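Long-range contact in ribosomal-protein-alanine acetyltransferase (Clostridium acetobutylicum, PDB 3DNS), which probably transfers an acetyl group to the N-terminal alanine of a ribosomal protein, this chain being the N-terminal domain of the enzyme: residues I81-E91 against K119-Y128. Numbering follows the deposited sequence.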
loop_
_atom_site.group_PDB
_atom_site.type_symbol
_atom_site.label_atom_id
_atom_site.label_comp_id
_atom_site.label_asym_id
_atom_site.label_seq_id
_atom_site.Cartn_x
_atom_site.Cartn_y
_atom_site.Cartn_z
ATOM N N ILE A 81 -27.892 3.617 8.541
ATOM C CA ILE A 81 -27.211 4.904 8.634
ATOM C C ILE A 81 -27.966 5.926 7.816
ATOM O O ILE A 81 -28.468 5.616 6.759
ATOM C CB ILE A 81 -25.704 4.743 8.193
ATOM C CG1 ILE A 81 -25.021 3.731 9.139
ATOM C CG2 ILE A 81 -24.938 6.069 8.182
ATOM C CD1 ILE A 81 -25.005 4.113 10.641
ATOM N N ASN A 82 -28.084 7.133 8.328
ATOM C CA ASN A 82 -28.675 8.221 7.554
ATOM C C ASN A 82 -27.646 9.168 6.934
ATOM O O ASN A 82 -27.827 9.714 5.830
ATOM C CB ASN A 82 -29.656 9.014 8.435
ATOM C CG ASN A 82 -30.331 10.130 7.673
ATOM O OD1 ASN A 82 -31.099 9.881 6.749
ATOM N ND2 ASN A 82 -29.995 11.348 7.998
ATOM N N LYS A 83 -26.582 9.406 7.674
ATOM C CA LYS A 83 -25.558 10.330 7.283
ATOM C C LYS A 83 -24.204 9.692 7.502
ATOM O O LYS A 83 -23.913 9.144 8.580
ATOM C CB LYS A 83 -25.669 11.607 8.118
ATOM C CG LYS A 83 -24.656 12.704 7.793
ATOM C CD LYS A 83 -24.795 13.278 6.407
ATOM C CE LYS A 83 -23.439 13.935 5.935
ATOM N NZ LYS A 83 -23.101 15.113 6.751
ATOM N N VAL A 84 -23.404 9.717 6.441
ATOM C CA VAL A 84 -22.065 9.253 6.452
ATOM C C VAL A 84 -21.089 10.430 6.146
ATOM O O VAL A 84 -21.263 11.189 5.180
ATOM C CB VAL A 84 -21.886 8.112 5.422
ATOM C CG1 VAL A 84 -20.426 7.724 5.282
ATOM C CG2 VAL A 84 -22.776 6.858 5.805
ATOM N N ASN A 85 -20.075 10.567 6.982
ATOM C CA ASN A 85 -18.920 11.434 6.702
ATOM C C ASN A 85 -17.601 10.661 6.572
ATOM O O ASN A 85 -17.373 9.696 7.248
ATOM C CB ASN A 85 -18.736 12.499 7.778
ATOM C CG ASN A 85 -19.681 13.622 7.604
ATOM O OD1 ASN A 85 -20.877 13.470 7.878
ATOM N ND2 ASN A 85 -19.182 14.744 7.073
ATOM N N ILE A 86 -16.758 11.142 5.674
ATOM C CA ILE A 86 -15.472 10.518 5.306
ATOM C C ILE A 86 -14.369 11.597 5.408
ATOM O O ILE A 86 -14.479 12.694 4.866
ATOM C CB ILE A 86 -15.462 9.943 3.924
ATOM C CG1 ILE A 86 -16.739 9.093 3.702
ATOM C CG2 ILE A 86 -14.145 9.125 3.763
ATOM C CD1 ILE A 86 -16.880 8.257 2.306
ATOM N N ILE A 87 -13.349 11.258 6.191
ATOM C CA ILE A 87 -12.143 12.045 6.380
ATOM C C ILE A 87 -11.066 11.346 5.585
ATOM O O ILE A 87 -10.788 10.145 5.789
ATOM C CB ILE A 87 -11.704 11.999 7.860
ATOM C CG1 ILE A 87 -12.824 12.471 8.801
ATOM C CG2 ILE A 87 -10.423 12.804 8.040
ATOM C CD1 ILE A 87 -12.542 12.319 10.248
ATOM N N VAL A 88 -10.432 12.103 4.701
ATOM C CA VAL A 88 -9.338 11.613 3.848
ATOM C C VAL A 88 -8.252 12.668 3.718
ATOM O O VAL A 88 -8.518 13.880 3.706
ATOM C CB VAL A 88 -9.780 11.260 2.396
ATOM C CG1 VAL A 88 -10.601 10.037 2.362
ATOM C CG2 VAL A 88 -10.539 12.395 1.741
ATOM N N ASP A 89 -7.026 12.194 3.665
ATOM C CA ASP A 89 -5.855 13.014 3.382
ATOM C C ASP A 89 -6.098 13.690 2.054
ATOM O O ASP A 89 -6.662 13.072 1.140
ATOM C CB ASP A 89 -4.622 12.083 3.357
ATOM C CG ASP A 89 -3.378 12.756 2.937
ATOM O OD1 ASP A 89 -3.469 13.746 2.197
ATOM O OD2 ASP A 89 -2.303 12.297 3.374
ATOM N N GLU A 90 -5.689 14.958 1.940
ATOM C CA GLU A 90 -5.964 15.688 0.748
ATOM C C GLU A 90 -5.187 15.139 -0.459
ATOM O O GLU A 90 -5.555 15.434 -1.592
ATOM C CB GLU A 90 -5.667 17.186 0.922
ATOM C CG GLU A 90 -6.731 17.943 1.714
ATOM C CD GLU A 90 -6.590 19.425 1.598
ATOM O OE1 GLU A 90 -5.782 19.909 0.779
ATOM O OE2 GLU A 90 -7.294 20.127 2.334
ATOM N N GLU A 91 -4.157 14.326 -0.225
ATOM C CA GLU A 91 -3.492 13.612 -1.331
ATOM C C GLU A 91 -4.339 12.627 -2.085
ATOM O O GLU A 91 -4.022 12.313 -3.211
ATOM C CB GLU A 91 -2.263 12.866 -0.828
ATOM C CG GLU A 91 -1.170 13.842 -0.484
ATOM C CD GLU A 91 0.183 13.208 -0.423
ATOM O OE1 GLU A 91 0.268 11.965 -0.232
ATOM O OE2 GLU A 91 1.161 13.962 -0.580
ATOM N N LYS A 119 -0.157 18.117 7.233
ATOM C CA LYS A 119 -0.992 18.094 6.055
ATOM C C LYS A 119 -2.475 18.210 6.442
ATOM O O LYS A 119 -2.867 18.017 7.617
ATOM C CB LYS A 119 -0.725 16.828 5.244
ATOM C CG LYS A 119 0.600 16.817 4.423
ATOM C CD LYS A 119 1.038 15.355 4.025
ATOM C CE LYS A 119 -0.117 14.467 3.621
ATOM N NZ LYS A 119 0.211 13.105 3.017
ATOM N N ASP A 120 -3.297 18.527 5.449
ATOM C CA ASP A 120 -4.718 18.768 5.651
ATOM C C ASP A 120 -5.495 17.495 5.305
ATOM O O ASP A 120 -4.989 16.631 4.574
ATOM C CB ASP A 120 -5.193 19.912 4.755
ATOM C CG ASP A 120 -4.501 21.251 5.051
ATOM O OD1 ASP A 120 -3.888 21.463 6.146
ATOM O OD2 ASP A 120 -4.649 22.129 4.170
ATOM N N GLU A 121 -6.711 17.397 5.865
ATOM C CA GLU A 121 -7.715 16.422 5.465
ATOM C C GLU A 121 -9.026 17.049 4.955
ATOM O O GLU A 121 -9.538 18.061 5.486
ATOM C CB GLU A 121 -8.016 15.502 6.653
ATOM C CG GLU A 121 -6.903 14.541 6.974
ATOM C CD GLU A 121 -7.227 13.614 8.115
ATOM O OE1 GLU A 121 -7.452 14.142 9.248
ATOM O OE2 GLU A 121 -7.233 12.361 7.892
ATOM N N PHE A 122 -9.589 16.430 3.930
ATOM C CA PHE A 122 -10.944 16.746 3.468
ATOM C C PHE A 122 -11.972 16.059 4.259
ATOM O O PHE A 122 -11.759 14.916 4.690
ATOM C CB PHE A 122 -11.175 16.312 2.029
ATOM C CG PHE A 122 -10.442 17.117 1.044
ATOM C CD1 PHE A 122 -10.615 18.509 0.993
ATOM C CD2 PHE A 122 -9.638 16.519 0.125
ATOM C CE1 PHE A 122 -9.950 19.275 0.038
ATOM C CE2 PHE A 122 -8.998 17.257 -0.823
ATOM C CZ PHE A 122 -9.129 18.638 -0.870
ATOM N N LEU A 123 -13.114 16.742 4.432
ATOM C CA LEU A 123 -14.286 16.134 5.040
ATOM C C LEU A 123 -15.361 16.085 3.981
ATOM O O LEU A 123 -15.833 17.127 3.522
ATOM C CB LEU A 123 -14.728 16.920 6.314
ATOM C CG LEU A 123 -15.914 16.357 7.120
ATOM C CD1 LEU A 123 -15.549 15.013 7.807
ATOM C CD2 LEU A 123 -16.493 17.404 8.173
ATOM N N PHE A 124 -15.745 14.862 3.593
ATOM C CA PHE A 124 -16.843 14.627 2.637
ATOM C C PHE A 124 -18.102 14.119 3.317
ATOM O O PHE A 124 -18.010 13.405 4.274
ATOM C CB PHE A 124 -16.403 13.610 1.609
ATOM C CG PHE A 124 -15.390 14.116 0.690
ATOM C CD1 PHE A 124 -15.755 14.902 -0.374
ATOM C CD2 PHE A 124 -14.079 13.765 0.824
ATOM C CE1 PHE A 124 -14.797 15.391 -1.244
ATOM C CE2 PHE A 124 -13.119 14.258 -0.069
ATOM C CZ PHE A 124 -13.486 15.065 -1.086
ATOM N N GLY A 125 -19.287 14.426 2.802
ATOM C CA GLY A 125 -20.489 13.883 3.419
ATOM C C GLY A 125 -21.504 13.415 2.397
ATOM O O GLY A 125 -21.520 13.907 1.259
HETATM N N MSE A 126 -22.317 12.429 2.801
HETATM C CA MSE A 126 -23.428 11.946 1.996
HETATM C C MSE A 126 -24.517 11.432 2.914
HETATM O O MSE A 126 -24.254 10.703 3.856
HETATM C CB MSE A 126 -22.971 10.824 1.046
HETATM C CG MSE A 126 -24.086 10.185 0.285
HETATM SE SE MSE A 126 -23.497 8.906 -1.082
HETATM C CE MSE A 126 -22.570 10.100 -2.321
ATOM N N ASP A 127 -25.741 11.812 2.626
ATOM C CA ASP A 127 -26.897 11.243 3.338
ATOM C C ASP A 127 -27.669 10.211 2.503
ATOM O O ASP A 127 -27.423 10.075 1.291
ATOM C CB ASP A 127 -27.772 12.331 3.977
ATOM C CG ASP A 127 -28.502 13.154 3.000
ATOM O OD1 ASP A 127 -28.650 12.787 1.818
ATOM O OD2 ASP A 127 -28.946 14.221 3.427
ATOM N N TYR A 128 -28.557 9.456 3.164
ATOM C CA TYR A 128 -29.348 8.408 2.501
ATOM C C TYR A 128 -30.145 8.975 1.313
ATOM O O TYR A 128 -30.145 8.394 0.219
ATOM C CB TYR A 128 -30.297 7.720 3.509
ATOM C CG TYR A 128 -31.029 6.494 3.011
ATOM C CD1 TYR A 128 -30.559 5.211 3.305
ATOM C CD2 TYR A 128 -32.214 6.615 2.276
ATOM C CE1 TYR A 128 -31.223 4.087 2.873
ATOM C CE2 TYR A 128 -32.916 5.487 1.823
ATOM C CZ TYR A 128 -32.415 4.217 2.124
ATOM O OH TYR A 128 -33.091 3.094 1.681
#
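Val84, Ile86 and Val88 each exchange a pair of backbone hydrogen bonds with Met126 (selenomethionine), Phe124 and Phe122, zipping strands 83-89 and 117-127 together antiparallel. Tyr128 N to Asn82 O (2.8 Å) and a longer bond from Glu90 N to Asp120 O (3.2 Å) extend the pairing past both ends of strand 83-89.

Apolar contacts line both faces. On the face carrying Val84, Ile86 and Phe124, Val88 CG2 meets the Phe124 ring at its edge, in plane, 3.7 Å from CE2; with CG1 turned anti to the carbonyl carbon (chi1 -71°), CG2 falls between the backbone N and the carbonyl carbon. Glu90 lays its CG over the centre of the Phe122 ring, a CH-pi contact 3.5 Å from the centroid. On the other face Ile87 CG1 touches Leu123 CD1 (3.9 Å).

The two strands are neighbours in the mixed sheet of the GNAT fold: strand 83-89 runs parallel to 46-53, strand 103-114 flanks 117-127, and helix 61-78 packs on Val84 and Ile86.

Polar side chains meet at the Asp89 end. Lys119 NZ reaches the syn lone pair of Asp89 OD2 (2.7 Å) and forms a longer salt bridge to Glu91 OE1 (3.4 Å), with Glu114 as a further partner. Asp89 OD1 accepts a hydrogen bond from Glu91 N, an Asx turn. On the face of Ile87 and Leu123, Lys83 NZ bonds Asn85 OD1 (3.0 Å); Glu105 OE2 completes the set, salt-bridged to Lys83 NZ and hydrogen-bonded to Asn85 ND2.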